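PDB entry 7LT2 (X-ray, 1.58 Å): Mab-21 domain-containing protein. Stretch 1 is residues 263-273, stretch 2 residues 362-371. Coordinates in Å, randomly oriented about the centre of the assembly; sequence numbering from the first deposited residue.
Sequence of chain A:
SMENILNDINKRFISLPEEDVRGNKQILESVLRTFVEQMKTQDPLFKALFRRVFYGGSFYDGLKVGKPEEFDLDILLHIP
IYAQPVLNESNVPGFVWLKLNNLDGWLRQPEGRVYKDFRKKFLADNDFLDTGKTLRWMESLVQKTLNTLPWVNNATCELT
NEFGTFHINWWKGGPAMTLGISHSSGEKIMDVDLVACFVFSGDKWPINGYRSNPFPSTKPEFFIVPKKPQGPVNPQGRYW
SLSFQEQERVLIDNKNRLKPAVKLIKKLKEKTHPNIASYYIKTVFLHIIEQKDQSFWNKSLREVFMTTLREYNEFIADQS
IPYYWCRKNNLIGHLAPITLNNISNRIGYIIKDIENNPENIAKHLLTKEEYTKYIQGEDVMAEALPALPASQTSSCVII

Stretch 1, residues 263-273: KLIKKLKEKTH
Stretch 2, residues 362-371: AKHLLTKEEY

The carboxyl end of a helix leaves carbonyl oxygens without helical amide partners, and lysines from a neighbouring helix can supply the missing donors. The contact between residues 263-273 and 362-371 of this Mab-21 domain-containing protein is a compact example. Stretch 1 is helical from Lys-263 through Thr-272, with phi/psi near -65/-40 over most of its length, drifting to -114/-25 at Thr-272 before His-273 leaves helical geometry at -150/71. Stretch 2 is a helix end, a short link and a new helix. Ala-362 to Leu-365 are helical, Leu-366 (-101/145) and Thr-367 (-62/162) are extended, and helix resumes at Lys-368. The register is set by Leu-268 and Leu-365, whose CA atoms lie 4.9 Å apart.

The link is braced locally. Thr-367 (chi1 67°, p) caps the second helix: Glu-370 N donates to Thr-367 OG1 at 3.0 Å. In return, Thr-367 N donates to Glu-370 OE1 at 2.9 Å, so side chain and backbone are paired reciprocally.

Lys-267 and Lys-271, one helical turn apart, both point their CA-to-CB bonds toward stretch 2. Lys-267 is folded (t, p, t, p), and its NZ donates to Leu-365 O at 2.7 Å and to Glu-370 OE1 at 2.8 Å, the latter also a salt bridge. One ammonium thus joins the end of the first helix to the start of the second, using the same carboxylate oxygen that accepts from Thr-367 N. Glu-370 is m, t with chi3 -25°.

Lys-271, by contrast, is extended (t at all four chi angles) and runs past the helix end. Its NZ makes a very short hydrogen bond of 2.4 Å to Leu-366 O and a weak one of 3.3 Å to His-364 O; Lys-363 O is 2.9 Å from the same Lys-271 NZ. Its aliphatic part also packs closely, with Lys-271 CD 3.1 Å from His-364 O.

Beside these polar contacts lies a leucine cluster. Leu-365 (chi1 -89°, chi2 50°) starts sideways, but its end comes nearer stretch 1, and it has the largest covered area of any residue here. Leu-264 (m, t) meets it with CD2 3.6 Å from Leu-365 CD2, while Leu-268 (t, p) brings CD1 to 4.2 Å from Leu-365 CD1. Leu-268 CD1 also lies 3.8 Å from His-364 O. At the end of stretch 1, Thr-272 OG1 (chi1 65°, p) donates to Leu-268 O at 2.8 Å and accepts from His-273 ND1 at 2.8 Å. Together the two stretches bury 448 Å².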

# COMPACT_ATOMS: atom_id res chain seq x y z
N LYS A 263 13.60 2.67 5.97
CA LYS A 263 12.91 3.53 6.93
C LYS A 263 13.80 4.68 7.39
O LYS A 263 13.30 5.79 7.61
CB LYS A 263 12.42 2.68 8.11
CG LYS A 263 11.20 1.82 7.74
CD LYS A 263 10.70 0.99 8.91
CE LYS A 263 11.51 -0.28 9.07
NZ LYS A 263 10.91 -1.19 10.08
N LEU A 264 15.11 4.44 7.52
CA LEU A 264 16.02 5.54 7.84
C LEU A 264 15.99 6.60 6.75
O LEU A 264 15.97 7.80 7.05
CB LEU A 264 17.45 5.00 8.02
CG LEU A 264 17.70 4.12 9.24
CD1 LEU A 264 19.00 3.34 9.08
CD2 LEU A 264 17.76 4.96 10.50
N ILE A 265 15.99 6.19 5.49
CA ILE A 265 15.91 7.15 4.40
C ILE A 265 14.54 7.83 4.37
O ILE A 265 14.45 9.05 4.16
CB ILE A 265 16.25 6.48 3.05
CG1 ILE A 265 17.73 6.06 3.04
CG2 ILE A 265 15.93 7.40 1.88
CD1 ILE A 265 18.15 5.30 1.80
N LYS A 266 13.47 7.07 4.61
CA LYS A 266 12.14 7.69 4.66
C LYS A 266 12.05 8.70 5.81
O LYS A 266 11.39 9.74 5.68
CB LYS A 266 11.05 6.63 4.80
CG LYS A 266 10.78 5.85 3.52
CD LYS A 266 9.77 4.72 3.74
CE LYS A 266 8.40 5.26 4.12
NZ LYS A 266 7.33 4.21 4.12
N LYS A 267 12.70 8.40 6.94
CA LYS A 267 12.71 9.36 8.04
C LYS A 267 13.43 10.64 7.64
O LYS A 267 12.96 11.74 7.94
CB LYS A 267 13.38 8.73 9.27
CG LYS A 267 13.38 9.60 10.53
CD LYS A 267 11.98 9.74 11.11
CE LYS A 267 11.99 10.33 12.52
NZ LYS A 267 12.56 11.70 12.52
N LEU A 268 14.56 10.50 6.94
CA LEU A 268 15.26 11.66 6.41
C LEU A 268 14.38 12.44 5.43
O LEU A 268 14.36 13.68 5.45
CB LEU A 268 16.55 11.21 5.73
CG LEU A 268 17.47 12.28 5.14
CD1 LEU A 268 17.96 13.21 6.23
CD2 LEU A 268 18.65 11.62 4.41
N LYS A 269 13.64 11.72 4.59
CA LYS A 269 12.74 12.37 3.63
C LYS A 269 11.66 13.16 4.35
O LYS A 269 11.35 14.29 3.96
CB LYS A 269 12.13 11.30 2.71
CG LYS A 269 11.17 11.84 1.65
CD LYS A 269 9.71 11.79 2.11
CE LYS A 269 9.18 10.36 2.18
NZ LYS A 269 7.73 10.32 2.52
N GLU A 270 11.07 12.58 5.40
CA GLU A 270 10.03 13.27 6.15
C GLU A 270 10.54 14.57 6.75
O GLU A 270 9.80 15.55 6.84
CB GLU A 270 9.48 12.38 7.25
CG GLU A 270 8.59 11.25 6.78
CD GLU A 270 8.05 10.44 7.95
OE1 GLU A 270 8.08 10.95 9.10
OE2 GLU A 270 7.61 9.30 7.73
N LYS A 271 11.80 14.59 7.18
CA LYS A 271 12.31 15.79 7.82
C LYS A 271 12.79 16.84 6.82
O LYS A 271 12.58 18.04 7.04
CB LYS A 271 13.45 15.43 8.78
CG LYS A 271 13.95 16.63 9.58
CD LYS A 271 15.03 16.24 10.56
CE LYS A 271 15.74 17.46 11.09
NZ LYS A 271 16.91 17.08 11.95
N THR A 272 13.42 16.43 5.71
CA THR A 272 14.10 17.38 4.85
C THR A 272 13.50 17.55 3.45
O THR A 272 13.71 18.61 2.85
CB THR A 272 15.58 17.01 4.70
OG1 THR A 272 15.71 15.74 4.04
CG2 THR A 272 16.25 16.91 6.07
N HIS A 273 12.77 16.56 2.91
CA HIS A 273 12.21 16.69 1.56
C HIS A 273 10.91 15.90 1.42
O HIS A 273 10.84 14.90 0.69
CB HIS A 273 13.24 16.28 0.49
CG HIS A 273 13.85 14.92 0.69
ND1 HIS A 273 14.84 14.68 1.62
CD2 HIS A 273 13.65 13.75 0.04
CE1 HIS A 273 15.21 13.41 1.55
NE2 HIS A 273 14.50 12.82 0.60
N ALA A 362 21.98 11.03 13.48
CA ALA A 362 20.79 11.32 14.28
C ALA A 362 20.43 12.80 14.23
O ALA A 362 19.25 13.16 14.34
CB ALA A 362 21.00 10.89 15.73
N LYS A 363 21.43 13.68 14.07
CA LYS A 363 21.15 15.10 14.00
C LYS A 363 20.36 15.45 12.74
O LYS A 363 19.57 16.41 12.75
CB LYS A 363 22.46 15.89 14.04
CG LYS A 363 23.31 15.61 15.27
CD LYS A 363 24.66 16.29 15.15
CE LYS A 363 25.55 15.94 16.33
NZ LYS A 363 26.90 16.58 16.21
N HIS A 364 20.54 14.70 11.66
CA HIS A 364 19.80 14.94 10.43
C HIS A 364 18.49 14.18 10.37
O HIS A 364 17.53 14.65 9.75
CB HIS A 364 20.64 14.55 9.21
CG HIS A 364 21.86 15.40 9.01
ND1 HIS A 364 21.81 16.62 8.37
CD2 HIS A 364 23.15 15.20 9.35
CE1 HIS A 364 23.03 17.14 8.34
NE2 HIS A 364 23.86 16.30 8.93
N LEU A 365 18.41 13.01 11.01
CA LEU A 365 17.21 12.20 10.92
C LEU A 365 16.11 12.69 11.86
O LEU A 365 14.93 12.60 11.52
CB LEU A 365 17.54 10.73 11.23
CG LEU A 365 17.95 9.83 10.06
CD1 LEU A 365 19.03 10.47 9.21
CD2 LEU A 365 18.41 8.49 10.59
N LEU A 366 16.48 13.21 13.03
CA LEU A 366 15.52 13.55 14.07
C LEU A 366 15.24 15.04 14.09
O LEU A 366 16.12 15.86 13.81
CB LEU A 366 16.04 13.10 15.44
CG LEU A 366 16.38 11.61 15.56
CD1 LEU A 366 16.83 11.27 16.97
CD2 LEU A 366 15.18 10.76 15.15
N THR A 367 14.00 15.39 14.41
CA THR A 367 13.69 16.76 14.76
C THR A 367 14.47 17.14 16.01
O THR A 367 14.98 16.28 16.74
CB THR A 367 12.19 16.94 15.00
OG1 THR A 367 11.80 16.21 16.16
CG2 THR A 367 11.40 16.42 13.80
N LYS A 368 14.59 18.44 16.26
CA LYS A 368 15.29 18.88 17.46
C LYS A 368 14.60 18.34 18.71
O LYS A 368 15.26 17.96 19.68
CB LYS A 368 15.39 20.40 17.49
CG LYS A 368 15.97 20.96 16.20
CD LYS A 368 16.64 22.30 16.39
CE LYS A 368 17.40 22.66 15.13
NZ LYS A 368 18.16 23.91 15.32
N GLU A 369 13.27 18.26 18.68
CA GLU A 369 12.53 17.73 19.82
C GLU A 369 12.78 16.24 19.99
O GLU A 369 12.94 15.76 21.12
CB GLU A 369 11.04 18.02 19.65
CG GLU A 369 10.68 19.50 19.74
CD GLU A 369 11.10 20.30 18.52
OE1 GLU A 369 11.22 19.71 17.43
OE2 GLU A 369 11.31 21.53 18.66
N GLU A 370 12.81 15.48 18.89
CA GLU A 370 13.17 14.07 18.97
C GLU A 370 14.61 13.89 19.43
O GLU A 370 14.91 12.97 20.20
CB GLU A 370 12.97 13.39 17.61
CG GLU A 370 11.52 13.08 17.24
CD GLU A 370 11.39 12.68 15.79
OE1 GLU A 370 12.26 13.08 14.99
OE2 GLU A 370 10.43 11.96 15.45
N TYR A 371 15.51 14.76 18.97
CA TYR A 371 16.92 14.61 19.31
C TYR A 371 17.15 14.79 20.81
O TYR A 371 18.02 14.13 21.39
CB TYR A 371 17.77 15.60 18.52
CG TYR A 371 19.25 15.35 18.63
CD1 TYR A 371 19.88 14.46 17.77
CD2 TYR A 371 20.02 15.99 19.59
CE1 TYR A 371 21.24 14.22 17.87
CE2 TYR A 371 21.38 15.76 19.69
CZ TYR A 371 21.98 14.87 18.83
OH TYR A 371 23.33 14.63 18.93